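Side-chain contacts in glutathione-specific gamma-glutamylcyclotransferase (Saccharomyces cerevisiae S288c, PDB 5HWK), which cleaves glutathione specifically, releasing 5-oxo-L-proline and the dipeptide L-cysteinylglycine, and so allows yeast to use glutathione: residues Asp45-Pro50 against Tyr194-Lys199; Asn74-Leu77 against Pro83-Asp86; Ala141-Pro146 against Gly152-Leu157; Glu178-Ile183 against Leu225-Lys230. All blocks are in the same frame, centred on the assembly; numbering follows the deposited sequence.

Going from the N terminus, the loop 45-50 opens interaction 1, which closes only when helix 193-205 arrives. Two short returns lie wholly within that span. Interaction 2 folds the loop after helix 69-78 back onto the helix. Interaction 3, following it in series, brings strand 154-163 back against the end of helix 135-144, on the far side of the chain's centre from interaction 1. Interaction 4 opens at 178-183, before interaction 1 has closed, and ends at 225-230, so the two cross along the chain. They also touch in space: Y194 packs on V228 and N229 and also meets I183, so that helices 176-185, 193-205 and 219-232 form one cluster.

Interaction 1. Residues Asp45-Pro50 against Tyr194-Lys199. With PO4 (phosphate ion), chain D.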
loop_
_atom_site.group_PDB
_atom_site.type_symbol
_atom_site.label_atom_id
_atom_site.label_comp_id
_atom_site.label_asym_id
_atom_site.label_seq_id
_atom_site.Cartn_x
_atom_site.Cartn_y
_atom_site.Cartn_z
ATOM N N ASP A 45 15.220 9.528 4.437
ATOM C CA ASP A 45 16.169 8.770 5.245
ATOM C C ASP A 45 16.455 7.392 4.678
ATOM O O ASP A 45 17.287 6.668 5.238
ATOM C CB ASP A 45 15.666 8.626 6.692
ATOM C CG ASP A 45 15.644 9.942 7.454
ATOM O OD1 ASP A 45 16.481 10.855 7.201
ATOM O OD2 ASP A 45 14.781 10.085 8.352
ATOM N N HIS A 46 15.789 7.004 3.586
ATOM C CA HIS A 46 15.938 5.636 3.101
ATOM C C HIS A 46 16.222 5.606 1.612
ATOM O O HIS A 46 17.255 5.051 1.182
ATOM C CB HIS A 46 14.715 4.818 3.485
ATOM C CG HIS A 46 14.607 4.649 4.954
ATOM N ND1 HIS A 46 14.048 5.614 5.758
ATOM C CD2 HIS A 46 15.052 3.669 5.779
ATOM C CE1 HIS A 46 14.136 5.239 7.020
ATOM N NE2 HIS A 46 14.734 4.060 7.060
ATOM N N ARG A 47 15.300 6.166 0.813
ATOM C CA ARG A 47 15.400 6.095 -0.637
ATOM C C ARG A 47 15.650 7.463 -1.256
ATOM O O ARG A 47 15.633 7.604 -2.490
ATOM C CB ARG A 47 14.140 5.459 -1.199
ATOM C CG ARG A 47 13.905 4.018 -0.724
ATOM C CD ARG A 47 14.998 3.061 -1.173
ATOM N NE ARG A 47 14.791 1.743 -0.529
ATOM C CZ ARG A 47 15.516 0.679 -0.870
ATOM N NH1 ARG A 47 16.398 0.772 -1.849
ATOM N NH2 ARG A 47 15.335 -0.482 -0.230
ATOM N N GLY A 48 16.018 8.422 -0.424
ATOM C CA GLY A 48 16.475 9.735 -0.839
ATOM C C GLY A 48 17.142 10.395 0.350
ATOM O O GLY A 48 17.399 9.738 1.367
ATOM N N THR A 49 17.402 11.703 0.224
ATOM C CA THR A 49 18.053 12.477 1.273
ATOM C C THR A 49 17.194 13.700 1.584
ATOM O O THR A 49 16.261 14.019 0.842
ATOM C CB THR A 49 19.439 12.934 0.804
ATOM O OG1 THR A 49 19.251 13.900 -0.237
ATOM C CG2 THR A 49 20.290 11.757 0.354
ATOM N N PRO A 50 17.478 14.407 2.684
ATOM C CA PRO A 50 16.711 15.636 2.992
ATOM C C PRO A 50 16.678 16.644 1.866
ATOM O O PRO A 50 15.629 17.234 1.577
ATOM C CB PRO A 50 17.362 16.141 4.289
ATOM C CG PRO A 50 17.872 14.820 4.937
ATOM C CD PRO A 50 18.423 14.058 3.763
ATOM N N TYR A 194 14.962 3.284 -7.252
ATOM C CA TYR A 194 14.548 2.300 -8.240
ATOM C C TYR A 194 14.455 0.910 -7.639
ATOM O O TYR A 194 13.516 0.162 -7.954
ATOM C CB TYR A 194 15.575 2.322 -9.373
ATOM C CG TYR A 194 15.487 1.247 -10.409
ATOM C CD1 TYR A 194 14.378 1.119 -11.250
ATOM C CD2 TYR A 194 16.601 0.466 -10.686
ATOM C CE1 TYR A 194 14.367 0.146 -12.257
ATOM C CE2 TYR A 194 16.577 -0.473 -11.630
ATOM C CZ TYR A 194 15.479 -0.633 -12.418
ATOM O OH TYR A 194 15.558 -1.594 -13.398
ATOM N N GLU A 195 15.432 0.537 -6.802
ATOM C CA GLU A 195 15.394 -0.776 -6.142
ATOM C C GLU A 195 14.109 -0.917 -5.307
ATOM O O GLU A 195 13.516 -2.001 -5.274
ATOM C CB GLU A 195 16.601 -0.956 -5.224
ATOM C CG GLU A 195 16.632 -2.317 -4.601
ATOM C CD GLU A 195 17.634 -2.483 -3.435
ATOM O OE1 GLU A 195 17.968 -1.489 -2.730
ATOM O OE2 GLU A 195 18.021 -3.637 -3.169
ATOM N N TYR A 196 13.720 0.121 -4.562
ATOM C CA TYR A 196 12.467 0.037 -3.812
ATOM C C TYR A 196 11.280 -0.281 -4.730
ATOM O O TYR A 196 10.460 -1.171 -4.429
ATOM C CB TYR A 196 12.240 1.352 -3.097
ATOM C CG TYR A 196 10.941 1.505 -2.367
ATOM C CD1 TYR A 196 9.813 2.007 -3.022
ATOM C CD2 TYR A 196 10.853 1.186 -1.008
ATOM C CE1 TYR A 196 8.607 2.172 -2.347
ATOM C CE2 TYR A 196 9.644 1.356 -0.300
ATOM C CZ TYR A 196 8.526 1.809 -0.982
ATOM O OH TYR A 196 7.339 2.040 -0.300
ATOM N N LEU A 197 11.178 0.410 -5.874
ATOM C CA LEU A 197 10.087 0.109 -6.804
ATOM C C LEU A 197 10.198 -1.303 -7.345
ATOM O O LEU A 197 9.201 -2.024 -7.456
ATOM C CB LEU A 197 10.090 1.116 -7.950
ATOM C CG LEU A 197 9.120 0.972 -9.098
ATOM C CD1 LEU A 197 7.677 0.880 -8.602
ATOM C CD2 LEU A 197 9.272 2.157 -10.064
ATOM N N ALA A 198 11.403 -1.715 -7.737
ATOM C CA ALA A 198 11.592 -3.046 -8.292
ATOM C C ALA A 198 11.275 -4.137 -7.273
ATOM O O ALA A 198 10.780 -5.228 -7.649
ATOM C CB ALA A 198 13.057 -3.185 -8.772
ATOM N N LYS A 199 11.626 -3.907 -6.001
ATOM C CA LYS A 199 11.303 -4.935 -5.005
ATOM C C LYS A 199 9.807 -5.072 -4.841
ATOM O O LYS A 199 9.314 -6.178 -4.644
ATOM C CB LYS A 199 11.966 -4.621 -3.671
ATOM C CG LYS A 199 13.467 -4.973 -3.649
ATOM C CD LYS A 199 14.003 -4.721 -2.270
ATOM C CE LYS A 199 15.434 -5.120 -2.054
ATOM N NZ LYS A 199 15.682 -6.567 -2.392
HETATM P P PO4 D . 11.666 8.283 5.110
HETATM O O1 PO4 D . 11.639 9.800 4.957
HETATM O O2 PO4 D . 11.410 7.889 6.548
HETATM O O3 PO4 D . 12.957 7.704 4.510
HETATM O O4 PO4 D . 10.496 7.714 4.235
HETATM O O HOH W 1 16.953 -2.865 0.015
#
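A small salt-bridge network, R47 with E195 and K199, fastens the loop 45-50 to the beginning of helix 193-205, beside the active-site pocket. R47 NH1 donates to E195 OE1 over 2.9 Å in a nearly straight bond (176°). The oxygen lies in the guanidinium plane but is itself met on its anti side; the guanidinium and carboxylate planes stand 80° apart, so the donor reaches OE1 from out of the carboxylate plane. Water 1 accepts from R47 NH2, 2.9 Å away, and returns a weak bond to the same OE1. Arginine suits this place because its planar head bonds along its edge while offering a flat face: Y196 CB lies over that face near the rim, 3.6 Å from R47 NE. The R47 chain turns at chi2 (-63°) and is extended beyond, which brings the head alongside Y196 CB and up to E195. On the helix, the link from K199 NZ to E195 OE2 is long, at 3.8 Å. Beyond its CB, Y196 leads away to A57, whose N its OH bonds, and its side chain touches E115, the probable proton acceptor. Earlier in the loop a phosphate, probably from the crystallisation liquor, takes bonds on O3 from D45 N and H46 ND1. R47 NH1 also bonds S192 O; it thus serves a carboxylate and a carbonyl, and E195's negative charge is likely to favour the ionised arginine.

Interaction 2. Residues Asn74-Leu77 against Pro83-Asp86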
loop_
_atom_site.group_PDB
_atom_site.type_symbol
_atom_site.label_atom_id
_atom_site.label_comp_id
_atom_site.label_asym_id
_atom_site.label_seq_id
_atom_site.Cartn_x
_atom_site.Cartn_y
_atom_site.Cartn_z
ATOM N N ASN A 74 -6.871 10.967 -11.442
ATOM C CA ASN A 74 -5.679 10.123 -11.483
ATOM C C ASN A 74 -6.045 8.667 -11.187
ATOM O O ASN A 74 -5.550 7.742 -11.839
ATOM C CB ASN A 74 -4.670 10.641 -10.477
ATOM C CG ASN A 74 -3.491 9.767 -10.382
ATOM O OD1 ASN A 74 -3.558 8.695 -9.771
ATOM N ND2 ASN A 74 -2.394 10.176 -10.987
ATOM N N VAL A 75 -6.923 8.449 -10.209
ATOM C CA VAL A 75 -7.375 7.092 -9.942
ATOM C C VAL A 75 -8.141 6.524 -11.125
ATOM O O VAL A 75 -7.931 5.368 -11.512
ATOM C CB VAL A 75 -8.170 7.040 -8.633
ATOM C CG1 VAL A 75 -8.909 5.695 -8.513
ATOM C CG2 VAL A 75 -7.253 7.355 -7.441
ATOM N N ASN A 76 -9.030 7.319 -11.734
ATOM C CA ASN A 76 -9.758 6.829 -12.901
ATOM C C ASN A 76 -8.832 6.549 -14.081
ATOM O O ASN A 76 -9.106 5.653 -14.884
ATOM C CB ASN A 76 -10.883 7.794 -13.295
ATOM C CG ASN A 76 -12.088 7.679 -12.391
ATOM O OD1 ASN A 76 -12.331 6.614 -11.810
ATOM N ND2 ASN A 76 -12.839 8.767 -12.248
ATOM N N LEU A 77 -7.710 7.264 -14.177
ATOM C CA LEU A 77 -6.774 7.047 -15.272
ATOM C C LEU A 77 -6.208 5.634 -15.263
ATOM O O LEU A 77 -5.931 5.076 -16.329
ATOM C CB LEU A 77 -5.641 8.076 -15.166
ATOM C CG LEU A 77 -4.600 8.145 -16.279
ATOM C CD1 LEU A 77 -5.288 8.262 -17.638
ATOM C CD2 LEU A 77 -3.635 9.315 -16.042
ATOM N N PRO A 83 -15.380 5.064 -14.545
ATOM C CA PRO A 83 -15.217 5.984 -13.404
ATOM C C PRO A 83 -15.666 5.312 -12.102
ATOM O O PRO A 83 -16.779 4.768 -12.043
ATOM C CB PRO A 83 -16.178 7.121 -13.749
ATOM C CG PRO A 83 -17.253 6.464 -14.579
ATOM C CD PRO A 83 -16.591 5.354 -15.344
ATOM N N ILE A 84 -14.820 5.348 -11.072
ATOM C CA ILE A 84 -15.141 4.624 -9.846
ATOM C C ILE A 84 -16.356 5.254 -9.170
ATOM O O ILE A 84 -16.568 6.472 -9.211
ATOM C CB ILE A 84 -13.931 4.565 -8.899
ATOM C CG1 ILE A 84 -13.559 5.975 -8.382
ATOM C CG2 ILE A 84 -12.740 3.874 -9.586
ATOM C CD1 ILE A 84 -12.627 5.965 -7.158
ATOM N N GLN A 85 -17.166 4.404 -8.546
ATOM C CA GLN A 85 -18.445 4.797 -7.972
ATOM C C GLN A 85 -18.569 4.517 -6.487
ATOM O O GLN A 85 -19.538 4.982 -5.875
ATOM C CB GLN A 85 -19.594 4.055 -8.667
ATOM C CG GLN A 85 -19.707 4.375 -10.136
ATOM C CD GLN A 85 -19.964 5.846 -10.368
ATOM O OE1 GLN A 85 -20.869 6.437 -9.768
ATOM N NE2 GLN A 85 -19.163 6.453 -11.228
ATOM N N ASP A 86 -17.654 3.752 -5.905
ATOM C CA ASP A 86 -17.782 3.276 -4.539
ATOM C C ASP A 86 -16.419 2.792 -4.084
ATOM O O ASP A 86 -15.555 2.491 -4.925
ATOM C CB ASP A 86 -18.790 2.123 -4.465
ATOM C CG ASP A 86 -18.440 1.003 -5.422
HETATM O O HOH W 2 -15.455 8.628 -10.780
#
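P83 meets N76 first, its CA lying 3.4 Å from N76 OD1 and its CB touching N76 ND2. The cis peptide before P83 turns the chain sharply, and proline is the residue that most readily accepts such a bond. Next comes I84, which holds the loop to the helix by both its backbone and its side chain. Its N donates to N76 OD1 over 2.9 Å at 162°, arriving 24° off the carbonyl plane. The other end of the same amide is used as well: N76 ND2 donates a hydrogen bond to water 2, 3.0 Å away, and this water donates to I84 O at 2.9 Å. Asparagine suits this place because one short side chain brings an acceptor and a donor to the two polar ends of a single residue. A leucine at N76 would probably leave I84 N without its acceptor and the bridging water without its donor, so that the loop would be held mainly by the packing of I84. The side chain of I84 points toward the helix, and with CG1 between the backbone N and the carbonyl carbon (chi1 66°) its CD1 reaches V75 CG1, 4.0 Å off; L90 and Y62 pack on I84 too. Q85 then folds back within the loop, where its NE2 donates to P83 O over 3.0 Å from above the carbonyl plane. An asparagine side chain on the helix thus bonds the backbone of the returning loop, tying helix 69-78 to the connection that leads to strand 91-99 of the six-stranded antiparallel sheet.

Interaction 3. Residues Ala141-Pro146 against Gly152-Leu157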
loop_
_atom_site.group_PDB
_atom_site.type_symbol
_atom_site.label_atom_id
_atom_site.label_comp_id
_atom_site.label_asym_id
_atom_site.label_seq_id
_atom_site.Cartn_x
_atom_site.Cartn_y
_atom_site.Cartn_z
ATOM N N ALA A 141 -10.311 -15.931 9.332
ATOM C CA ALA A 141 -9.966 -14.627 9.889
ATOM C C ALA A 141 -11.203 -13.754 10.025
ATOM O O ALA A 141 -11.367 -13.054 11.024
ATOM C CB ALA A 141 -8.950 -13.932 8.984
ATOM N N LEU A 142 -12.089 -13.790 9.028
ATOM C CA LEU A 142 -13.271 -12.947 9.054
ATOM C C LEU A 142 -14.254 -13.395 10.118
ATOM O O LEU A 142 -15.014 -12.571 10.629
ATOM C CB LEU A 142 -13.920 -12.931 7.671
ATOM C CG LEU A 142 -13.145 -12.136 6.615
ATOM C CD1 LEU A 142 -13.665 -12.492 5.245
ATOM C CD2 LEU A 142 -13.266 -10.641 6.858
ATOM N N GLU A 143 -14.247 -14.684 10.472
ATOM C CA GLU A 143 -15.224 -15.239 11.403
ATOM C C GLU A 143 -14.885 -14.987 12.869
ATOM O O GLU A 143 -15.734 -15.254 13.731
ATOM C CB GLU A 143 -15.385 -16.739 11.146
ATOM C CG GLU A 143 -15.988 -17.058 9.777
ATOM C CD GLU A 143 -15.747 -18.506 9.314
ATOM O OE1 GLU A 143 -15.669 -19.403 10.178
ATOM O OE2 GLU A 143 -15.635 -18.743 8.085
ATOM N N GLN A 144 -13.679 -14.500 13.169
ATOM C CA GLN A 144 -13.300 -14.189 14.545
ATOM C C GLN A 144 -13.967 -12.904 15.038
ATOM O O GLN A 144 -14.604 -12.888 16.093
ATOM C CB GLN A 144 -11.780 -14.069 14.650
ATOM N N LEU A 145 -13.795 -11.800 14.319
ATOM C CA LEU A 145 -14.502 -10.608 14.788
ATOM C C LEU A 145 -15.558 -10.269 13.745
ATOM O O LEU A 145 -15.369 -9.334 12.962
ATOM C CB LEU A 145 -13.504 -9.466 15.033
ATOM C CG LEU A 145 -13.801 -8.146 15.737
ATOM C CD1 LEU A 145 -14.748 -8.274 16.930
ATOM C CD2 LEU A 145 -12.448 -7.562 16.197
ATOM N N PRO A 146 -16.668 -11.038 13.681
ATOM C CA PRO A 146 -17.590 -10.928 12.537
ATOM C C PRO A 146 -18.079 -9.507 12.335
ATOM O O PRO A 146 -18.797 -8.969 13.177
ATOM C CB PRO A 146 -18.745 -11.876 12.905
ATOM C CG PRO A 146 -18.219 -12.743 14.000
ATOM C CD PRO A 146 -17.212 -11.889 14.741
ATOM N N GLY A 152 -23.136 -5.091 3.336
ATOM C CA GLY A 152 -23.328 -6.464 3.762
ATOM C C GLY A 152 -22.148 -7.380 3.540
ATOM O O GLY A 152 -22.265 -8.589 3.783
ATOM N N LYS A 153 -21.016 -6.850 3.097
ATOM C CA LYS A 153 -19.837 -7.661 2.836
ATOM C C LYS A 153 -18.997 -7.806 4.100
ATOM O O LYS A 153 -18.941 -6.911 4.946
ATOM C CB LYS A 153 -18.994 -7.038 1.721
ATOM N N ARG A 154 -18.350 -8.956 4.225
ATOM C CA ARG A 154 -17.530 -9.218 5.394
ATOM C C ARG A 154 -16.272 -8.368 5.342
ATOM O O ARG A 154 -15.648 -8.209 4.287
ATOM C CB ARG A 154 -17.162 -10.696 5.436
ATOM C CG ARG A 154 -18.387 -11.593 5.425
ATOM C CD ARG A 154 -18.050 -12.987 5.883
ATOM N NE ARG A 154 -17.338 -13.720 4.848
ATOM C CZ ARG A 154 -16.704 -14.871 5.052
ATOM N NH1 ARG A 154 -16.684 -15.415 6.263
ATOM N NH2 ARG A 154 -16.079 -15.470 4.047
ATOM N N VAL A 155 -15.914 -7.783 6.479
ATOM C CA VAL A 155 -14.729 -6.932 6.538
ATOM C C VAL A 155 -13.873 -7.362 7.723
ATOM O O VAL A 155 -14.362 -7.983 8.683
ATOM C CB VAL A 155 -15.069 -5.435 6.604
ATOM C CG1 VAL A 155 -15.760 -4.998 5.327
ATOM C CG2 VAL A 155 -15.914 -5.139 7.844
ATOM N N LEU A 156 -12.570 -7.066 7.617
ATOM C CA LEU A 156 -11.566 -7.398 8.623
ATOM C C LEU A 156 -11.097 -6.101 9.276
ATOM O O LEU A 156 -10.723 -5.150 8.558
ATOM C CB LEU A 156 -10.390 -8.142 7.958
ATOM C CG LEU A 156 -9.359 -8.769 8.886
ATOM C CD1 LEU A 156 -10.006 -9.904 9.717
ATOM C CD2 LEU A 156 -8.151 -9.307 8.100
ATOM N N LEU A 157 -11.072 -6.049 10.618
ATOM C CA LEU A 157 -10.440 -4.942 11.348
ATOM C C LEU A 157 -8.911 -5.086 11.253
ATOM O O LEU A 157 -8.349 -6.122 11.646
ATOM C CB LEU A 157 -10.903 -4.875 12.806
ATOM C CG LEU A 157 -10.186 -3.815 13.650
ATOM C CD1 LEU A 157 -10.470 -2.398 13.129
ATOM C CD2 LEU A 157 -10.528 -3.914 15.130
HETATM O O HOH W 3 -15.819 -10.215 9.355
#
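L142 forms the apolar centre, with its two methyls dividing the work. CD2 presses on the strand backbone, 3.4 Å from V155 O, and also meets L156 CB at 4.0 Å. Next to it L156 CD1 lies 3.7 Å from A141 O and touches A141 CB; the small side chain of A141 lets the helix come close to the strand. L156 takes that direction because its CG is anti to the backbone N (chi1 -170°). These residues lay the end of helix 135-144 against strand 154-163 of the six-stranded antiparallel sheet, and the turn between them includes the edge strand 147-148, which pairs with 154-163. W9 of strand 8-12 also packs on both A141 and L156. Farther out L145 CD2 meets L157 CD2, at 4.3 Å. On another flank L142 CD1 sits over the centre of the R154 guanidinium, 3.9 Å from CZ, so that the leucine gives the arginine head an apolar floor. Cutting L142 back to an alanine would probably leave a gap against V155 and L156 and let the unsupported arginine head swing. At the polar edge E143 OE2 makes a long salt bridge, 3.9 Å, to R154 NH1, the carboxylate and guanidinium planes only 24° from parallel.

Interaction 4. Residues Glu178-Ile183 against Leu225-Lys230; sequences ETAKVI and LETVNK
T227 OG1 bonds back along its own helix to A223 O, and the same rotamer turns the threonine's other branch toward A180. With the hydroxyl anti to the carbonyl carbon and beside the backbone N (chi1 -54°), CG2 is the atom that faces helix 178-183. It comes within 3.5 Å of A180 CB, tighter than carbon atoms usually pack. Threonine suits the position because its polar end is satisfied locally and its methyl can serve as an apolar surface. A180 also receives V228: V228 CG2 lies 3.6 Å from A180 CB and 3.7 Å from A180 CA, so the one methyl of the alanine rests against T227 and V228 together. The small side chain is what allows this closeness: the CA atoms of A180 and V228 are only 4.8 Å apart, and the axes of segments 178-183 and 225-230 approach to 8.4 Å. One turn on, I183 extends the apolar patch. Its CB and CG2 both lie 3.9 Å from V228 CG2, the two branched side chains crossing at about a right angle. Valine and isoleucine suit the site since branching at CB puts bulk close to each helix, beside the alanine. Around the contact L224 touches A180 and I183, and Y194 of helix 193-205 packs on V228. The arrangement is purely apolar across the interface and is typical of a close helix-helix crossing at a small residue; the -53° between the two segments is consistent with ridges-into-grooves packing, here joining helices 176-185 and 219-232 in the C-terminal part of the fold.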
loop_
_atom_site.group_PDB
_atom_site.type_symbol
_atom_site.label_atom_id
_atom_site.label_comp_id
_atom_site.label_asym_id
_atom_site.label_seq_id
_atom_site.Cartn_x
_atom_site.Cartn_y
_atom_site.Cartn_z
ATOM N N GLU A 178 6.318 12.950 -13.492
ATOM C CA GLU A 178 6.962 13.651 -12.380
ATOM C C GLU A 178 7.552 12.690 -11.359
ATOM O O GLU A 178 8.713 12.854 -10.939
ATOM C CB GLU A 178 5.975 14.633 -11.710
ATOM C CG GLU A 178 5.585 15.869 -12.553
ATOM C CD GLU A 178 4.219 16.559 -12.185
ATOM O OE1 GLU A 178 3.375 16.054 -11.366
ATOM O OE2 GLU A 178 3.986 17.650 -12.762
ATOM N N THR A 179 6.759 11.690 -10.923
ATOM C CA THR A 179 7.258 10.758 -9.923
ATOM C C THR A 179 8.424 9.955 -10.478
ATOM O O THR A 179 9.430 9.737 -9.789
ATOM C CB THR A 179 6.136 9.823 -9.493
ATOM O OG1 THR A 179 5.031 10.630 -9.026
ATOM C CG2 THR A 179 6.551 8.890 -8.373
ATOM N N ALA A 180 8.306 9.512 -11.724
ATOM C CA ALA A 180 9.356 8.694 -12.327
ATOM C C ALA A 180 10.683 9.434 -12.435
ATOM O O ALA A 180 11.756 8.828 -12.234
ATOM C CB ALA A 180 8.906 8.193 -13.689
ATOM N N LYS A 181 10.637 10.729 -12.753
ATOM C CA LYS A 181 11.866 11.520 -12.844
ATOM C C LYS A 181 12.591 11.500 -11.510
ATOM O O LYS A 181 13.818 11.413 -11.455
ATOM C CB LYS A 181 11.530 12.964 -13.231
ATOM C CG LYS A 181 11.232 13.129 -14.696
ATOM N N VAL A 182 11.851 11.577 -10.410
ATOM C CA VAL A 182 12.491 11.477 -9.095
ATOM C C VAL A 182 13.008 10.060 -8.826
ATOM O O VAL A 182 14.173 9.863 -8.429
ATOM C CB VAL A 182 11.510 11.932 -8.000
ATOM C CG1 VAL A 182 12.158 11.706 -6.649
ATOM C CG2 VAL A 182 11.102 13.412 -8.241
ATOM N N ILE A 183 12.171 9.049 -9.051
ATOM C CA ILE A 183 12.590 7.692 -8.719
ATOM C C ILE A 183 13.851 7.304 -9.484
ATOM O O ILE A 183 14.724 6.611 -8.946
ATOM C CB ILE A 183 11.448 6.691 -8.953
ATOM C CG1 ILE A 183 10.326 6.969 -7.937
ATOM C CG2 ILE A 183 11.956 5.231 -8.779
ATOM C CD1 ILE A 183 9.146 6.092 -8.230
ATOM N N LEU A 225 6.759 2.049 -13.449
ATOM C CA LEU A 225 8.002 1.342 -13.718
ATOM C C LEU A 225 8.425 1.526 -15.170
ATOM O O LEU A 225 9.609 1.717 -15.436
ATOM C CB LEU A 225 7.852 -0.145 -13.371
ATOM C CG LEU A 225 9.097 -1.050 -13.553
ATOM C CD1 LEU A 225 10.344 -0.494 -12.839
ATOM C CD2 LEU A 225 8.831 -2.486 -13.091
ATOM N N GLU A 226 7.475 1.492 -16.121
ATOM C CA GLU A 226 7.830 1.697 -17.523
ATOM C C GLU A 226 8.450 3.069 -17.720
ATOM O O GLU A 226 9.437 3.222 -18.452
ATOM C CB GLU A 226 6.598 1.559 -18.417
ATOM C CG GLU A 226 6.117 0.130 -18.614
ATOM N N THR A 227 7.917 4.072 -17.031
ATOM C CA THR A 227 8.426 5.425 -17.198
ATOM C C THR A 227 9.787 5.595 -16.534
ATOM O O THR A 227 10.679 6.229 -17.108
ATOM C CB THR A 227 7.422 6.423 -16.644
ATOM O OG1 THR A 227 6.157 6.179 -17.259
ATOM C CG2 THR A 227 7.870 7.855 -16.963
ATOM N N VAL A 228 9.973 5.027 -15.335
ATOM C CA VAL A 228 11.282 5.042 -14.684
ATOM C C VAL A 228 12.312 4.363 -15.582
ATOM O O VAL A 228 13.426 4.865 -15.757
ATOM C CB VAL A 228 11.204 4.328 -13.321
ATOM C CG1 VAL A 228 12.593 4.071 -12.742
ATOM C CG2 VAL A 228 10.427 5.178 -12.347
ATOM N N ASN A 229 11.960 3.230 -16.185
ATOM C CA ASN A 229 12.908 2.572 -17.090
ATOM C C ASN A 229 13.246 3.450 -18.292
ATOM O O ASN A 229 14.393 3.447 -18.767
ATOM C CB ASN A 229 12.368 1.214 -17.538
ATOM C CG ASN A 229 12.437 0.148 -16.428
ATOM O OD1 ASN A 229 13.244 0.252 -15.515
ATOM N ND2 ASN A 229 11.610 -0.902 -16.539
ATOM N N LYS A 230 12.277 4.217 -18.801
ATOM C CA LYS A 230 12.591 5.128 -19.899
ATOM C C LYS A 230 13.599 6.181 -19.470
ATOM O O LYS A 230 14.522 6.513 -20.230
ATOM C CB LYS A 230 11.325 5.814 -20.387
ATOM C CG LYS A 230 10.387 4.923 -21.154
ATOM C CD LYS A 230 9.335 5.751 -21.871
#